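Local coordinates for protein polymerase X (Deinococcus radiodurans, PDB 2W9M) that probably extends DNA from deoxyribonucleoside triphosphates as a family X repair polymerase, and also carries a zinc-binding PHP domain, at residues Q159-E171 with D187-L200. Residues are numbered along the deposited sequence; the frame is centred on the assembly and turned at random.
Sequences QRQSLRAGLAVAE and DVRRGLETVRAAEL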
# COMPACT_ATOMS: atom_id res chain seq x y z
N GLN A 159 1.32 5.33 -16.71
CA GLN A 159 1.87 4.38 -17.68
C GLN A 159 1.66 2.97 -17.17
O GLN A 159 1.48 2.03 -17.94
CB GLN A 159 3.36 4.63 -17.92
CG GLN A 159 3.67 5.52 -19.10
CD GLN A 159 5.10 5.34 -19.60
OE1 GLN A 159 5.64 4.23 -19.58
NE2 GLN A 159 5.71 6.43 -20.06
N ARG A 160 1.70 2.83 -15.85
CA ARG A 160 1.47 1.55 -15.20
C ARG A 160 0.46 1.71 -14.07
O ARG A 160 0.37 2.77 -13.45
CB ARG A 160 2.78 0.96 -14.69
CG ARG A 160 3.59 0.23 -15.76
CD ARG A 160 4.81 -0.48 -15.17
NE ARG A 160 5.16 -1.69 -15.93
CZ ARG A 160 4.99 -2.93 -15.49
NH1 ARG A 160 4.48 -3.14 -14.28
NH2 ARG A 160 5.33 -3.97 -16.24
N GLN A 161 -0.32 0.67 -13.81
CA GLN A 161 -1.37 0.71 -12.80
C GLN A 161 -0.90 0.11 -11.48
O GLN A 161 0.06 -0.67 -11.45
CB GLN A 161 -2.60 -0.05 -13.29
CG GLN A 161 -3.18 0.48 -14.59
CD GLN A 161 -3.58 1.94 -14.48
OE1 GLN A 161 -3.97 2.40 -13.41
NE2 GLN A 161 -3.48 2.66 -15.58
N SER A 162 -1.56 0.47 -10.39
CA SER A 162 -1.25 -0.12 -9.09
C SER A 162 -1.74 -1.55 -9.07
O SER A 162 -2.67 -1.91 -9.80
CB SER A 162 -1.90 0.68 -7.95
OG SER A 162 -3.30 0.51 -7.92
N LEU A 163 -1.12 -2.39 -8.24
CA LEU A 163 -1.54 -3.77 -8.11
C LEU A 163 -3.02 -3.86 -7.72
O LEU A 163 -3.72 -4.79 -8.12
CB LEU A 163 -0.70 -4.50 -7.06
CG LEU A 163 -1.07 -5.95 -6.78
CD1 LEU A 163 -1.04 -6.78 -8.06
CD2 LEU A 163 -0.15 -6.55 -5.73
N ARG A 164 -3.48 -2.88 -6.95
CA ARG A 164 -4.87 -2.87 -6.48
C ARG A 164 -5.86 -2.73 -7.64
O ARG A 164 -6.78 -3.53 -7.76
CB ARG A 164 -5.08 -1.74 -5.46
CG ARG A 164 -6.50 -1.68 -4.92
CD ARG A 164 -6.76 -0.41 -4.12
NE ARG A 164 -6.05 -0.38 -2.84
CZ ARG A 164 -5.07 0.47 -2.56
NH1 ARG A 164 -4.68 1.37 -3.46
NH2 ARG A 164 -4.48 0.43 -1.37
N ALA A 165 -5.66 -1.71 -8.47
CA ALA A 165 -6.54 -1.48 -9.62
C ALA A 165 -6.52 -2.64 -10.62
O ALA A 165 -7.56 -3.10 -11.06
CB ALA A 165 -6.17 -0.18 -10.32
N GLY A 166 -5.32 -3.10 -10.97
CA GLY A 166 -5.18 -4.21 -11.90
C GLY A 166 -5.84 -5.48 -11.40
O GLY A 166 -6.51 -6.19 -12.16
N LEU A 167 -5.67 -5.78 -10.12
CA LEU A 167 -6.22 -6.99 -9.53
C LEU A 167 -7.74 -6.90 -9.40
O LEU A 167 -8.45 -7.86 -9.68
CB LEU A 167 -5.57 -7.26 -8.17
CG LEU A 167 -5.69 -8.66 -7.56
CD1 LEU A 167 -5.48 -9.72 -8.63
CD2 LEU A 167 -4.67 -8.84 -6.44
N ALA A 168 -8.23 -5.74 -8.96
CA ALA A 168 -9.67 -5.51 -8.85
C ALA A 168 -10.36 -5.66 -10.20
O ALA A 168 -11.39 -6.32 -10.30
CB ALA A 168 -9.93 -4.13 -8.27
N VAL A 169 -9.80 -5.05 -11.24
CA VAL A 169 -10.39 -5.12 -12.57
C VAL A 169 -10.36 -6.55 -13.12
O VAL A 169 -11.35 -7.02 -13.68
CB VAL A 169 -9.71 -4.15 -13.55
CG1 VAL A 169 -10.18 -4.42 -14.98
CG2 VAL A 169 -10.00 -2.71 -13.15
N ALA A 170 -9.25 -7.25 -12.94
CA ALA A 170 -9.16 -8.64 -13.39
C ALA A 170 -10.18 -9.51 -12.66
O ALA A 170 -10.82 -10.37 -13.26
CB ALA A 170 -7.76 -9.18 -13.22
N GLU A 171 -10.32 -9.30 -11.35
CA GLU A 171 -11.31 -10.04 -10.56
C GLU A 171 -12.74 -9.76 -11.03
O GLU A 171 -13.56 -10.67 -11.10
CB GLU A 171 -11.14 -9.74 -9.07
CG GLU A 171 -12.46 -9.48 -8.32
CD GLU A 171 -12.60 -8.03 -7.84
OE1 GLU A 171 -11.81 -7.61 -6.95
OE2 GLU A 171 -13.50 -7.31 -8.33
N ASP A 187 1.15 -9.93 -14.64
CA ASP A 187 1.62 -9.13 -13.51
C ASP A 187 0.74 -9.22 -12.26
O ASP A 187 1.26 -9.32 -11.15
CB ASP A 187 1.82 -7.68 -13.95
CG ASP A 187 2.88 -7.53 -15.03
OD1 ASP A 187 3.46 -8.56 -15.44
OD2 ASP A 187 3.15 -6.39 -15.46
N VAL A 188 -0.58 -9.21 -12.43
CA VAL A 188 -1.48 -9.30 -11.28
C VAL A 188 -1.40 -10.67 -10.60
O VAL A 188 -1.49 -10.77 -9.38
CB VAL A 188 -2.94 -8.96 -11.64
CG1 VAL A 188 -2.99 -7.70 -12.48
CG2 VAL A 188 -3.60 -10.11 -12.38
N ARG A 189 -1.20 -11.72 -11.40
CA ARG A 189 -1.14 -13.08 -10.87
C ARG A 189 0.06 -13.32 -9.95
O ARG A 189 -0.02 -14.12 -9.02
CB ARG A 189 -1.13 -14.11 -11.99
CG ARG A 189 -0.89 -15.52 -11.49
CD ARG A 189 -0.65 -16.49 -12.62
NE ARG A 189 -0.46 -17.84 -12.10
CZ ARG A 189 0.03 -18.85 -12.82
NH1 ARG A 189 0.38 -18.66 -14.08
NH2 ARG A 189 0.17 -20.05 -12.27
N ARG A 190 1.18 -12.65 -10.22
CA ARG A 190 2.37 -12.86 -9.41
C ARG A 190 2.71 -11.69 -8.48
O ARG A 190 3.74 -11.70 -7.81
CB ARG A 190 3.57 -13.26 -10.28
CG ARG A 190 3.94 -12.26 -11.35
CD ARG A 190 4.93 -12.88 -12.32
NE ARG A 190 5.96 -11.92 -12.70
CZ ARG A 190 5.80 -10.99 -13.63
NH1 ARG A 190 4.65 -10.90 -14.29
NH2 ARG A 190 6.79 -10.15 -13.91
N GLY A 191 1.83 -10.70 -8.46
CA GLY A 191 1.87 -9.66 -7.43
C GLY A 191 2.83 -8.52 -7.67
O GLY A 191 3.28 -7.88 -6.72
N LEU A 192 3.14 -8.25 -8.93
CA LEU A 192 4.01 -7.13 -9.25
C LEU A 192 3.46 -5.87 -8.59
O LEU A 192 2.31 -5.51 -8.79
CB LEU A 192 4.10 -6.96 -10.77
CG LEU A 192 5.49 -6.65 -11.32
CD1 LEU A 192 6.41 -7.82 -11.03
CD2 LEU A 192 5.43 -6.35 -12.81
N GLU A 193 4.29 -5.20 -7.79
CA GLU A 193 3.86 -3.99 -7.08
C GLU A 193 3.22 -2.97 -8.03
O GLU A 193 2.32 -2.22 -7.65
CB GLU A 193 5.03 -3.35 -6.32
CG GLU A 193 6.29 -3.14 -7.15
CD GLU A 193 7.18 -4.37 -7.22
OE1 GLU A 193 7.03 -5.27 -6.36
OE2 GLU A 193 8.03 -4.45 -8.13
N THR A 194 3.69 -2.97 -9.27
CA THR A 194 3.11 -2.15 -10.32
C THR A 194 2.78 -3.06 -11.51
O THR A 194 3.46 -4.06 -11.74
CB THR A 194 4.06 -1.03 -10.73
OG1 THR A 194 3.84 0.11 -9.89
CG2 THR A 194 3.83 -0.63 -12.16
N VAL A 195 1.72 -2.72 -12.25
CA VAL A 195 1.14 -3.64 -13.22
C VAL A 195 0.84 -2.99 -14.58
O VAL A 195 0.23 -1.93 -14.65
CB VAL A 195 -0.15 -4.25 -12.66
CG1 VAL A 195 -1.16 -4.47 -13.75
CG2 VAL A 195 0.16 -5.54 -11.93
N ARG A 196 1.26 -3.65 -15.66
CA ARG A 196 1.07 -3.11 -17.00
C ARG A 196 -0.38 -3.17 -17.47
O ARG A 196 -0.83 -2.33 -18.25
CB ARG A 196 1.97 -3.82 -18.01
CG ARG A 196 1.80 -5.33 -18.05
CD ARG A 196 2.77 -5.98 -19.03
NE ARG A 196 2.14 -6.42 -20.27
CZ ARG A 196 1.73 -5.60 -21.24
NH1 ARG A 196 1.86 -4.29 -21.12
NH2 ARG A 196 1.17 -6.10 -22.33
N ALA A 197 -1.11 -4.17 -16.99
CA ALA A 197 -2.51 -4.33 -17.37
C ALA A 197 -3.23 -5.35 -16.49
O ALA A 197 -2.60 -6.15 -15.81
CB ALA A 197 -2.61 -4.74 -18.83
N ALA A 198 -4.56 -5.31 -16.52
CA ALA A 198 -5.36 -6.36 -15.92
C ALA A 198 -5.34 -7.56 -16.87
O ALA A 198 -6.05 -7.58 -17.87
CB ALA A 198 -6.78 -5.90 -15.70
N GLU A 199 -4.50 -8.54 -16.55
CA GLU A 199 -4.34 -9.71 -17.40
C GLU A 199 -5.11 -10.91 -16.87
O GLU A 199 -5.08 -11.21 -15.67
CB GLU A 199 -2.86 -10.06 -17.56
CG GLU A 199 -2.08 -9.12 -18.48
CD GLU A 199 -0.57 -9.23 -18.30
OE1 GLU A 199 0.09 -9.81 -19.19
OE2 GLU A 199 -0.06 -8.75 -17.26
N LEU A 200 -5.80 -11.59 -17.77
CA LEU A 200 -6.65 -12.72 -17.41
C LEU A 200 -6.34 -13.87 -18.36
O LEU A 200 -5.94 -13.66 -19.50
CB LEU A 200 -8.12 -12.32 -17.53
CG LEU A 200 -9.10 -12.67 -16.42
CD1 LEU A 200 -8.51 -12.32 -15.07
CD2 LEU A 200 -10.42 -11.94 -16.62
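Arg160 reaches across Thr194 to Asp187, and its length is what suits it to the place. CB, CG and CD run along the methyl CG2 of Thr194, CB and CD nearest, and NE is still 4.1 Å from it. CZ lies beneath the backbone N of Arg196, which sits over one guanidinium face. NH1 arrives 2.9 Å from Thr194 O, with CD2 of Leu192 nearby, while NH2 meets CB of Arg196 and forms a weakly bonded salt bridge of 3.3 Å to OD2 of Asp187. Buried Asp187 also takes NH1 of Arg190 on OD1. A leucine in place of Arg160 would probably cost OD2 its charged partner, leaving it the weak bond from Arg196 N. Next along, Gln161 and Val195 form an antiparallel hydrogen-bonded pair. Ser162 then N-caps the helix, OG accepting from Ala165 N. Leu163 lies against the Gly191 and Leu192 carbonyl oxygens, and CD1 of Leu167 meets CB of Val188 at 4.0 Å. Gly166 suits the crossing because a CB would clash with CG1 of Val195; Ala170, with nothing beyond CB, lets CD1 of Leu200 approach to 3.7 Å. Helix 163-176 packs over strand 194-203 and helix 186-190, with strand 231-238 beside that strand and helices 121-130 and 526-535 also touching helix 163-176.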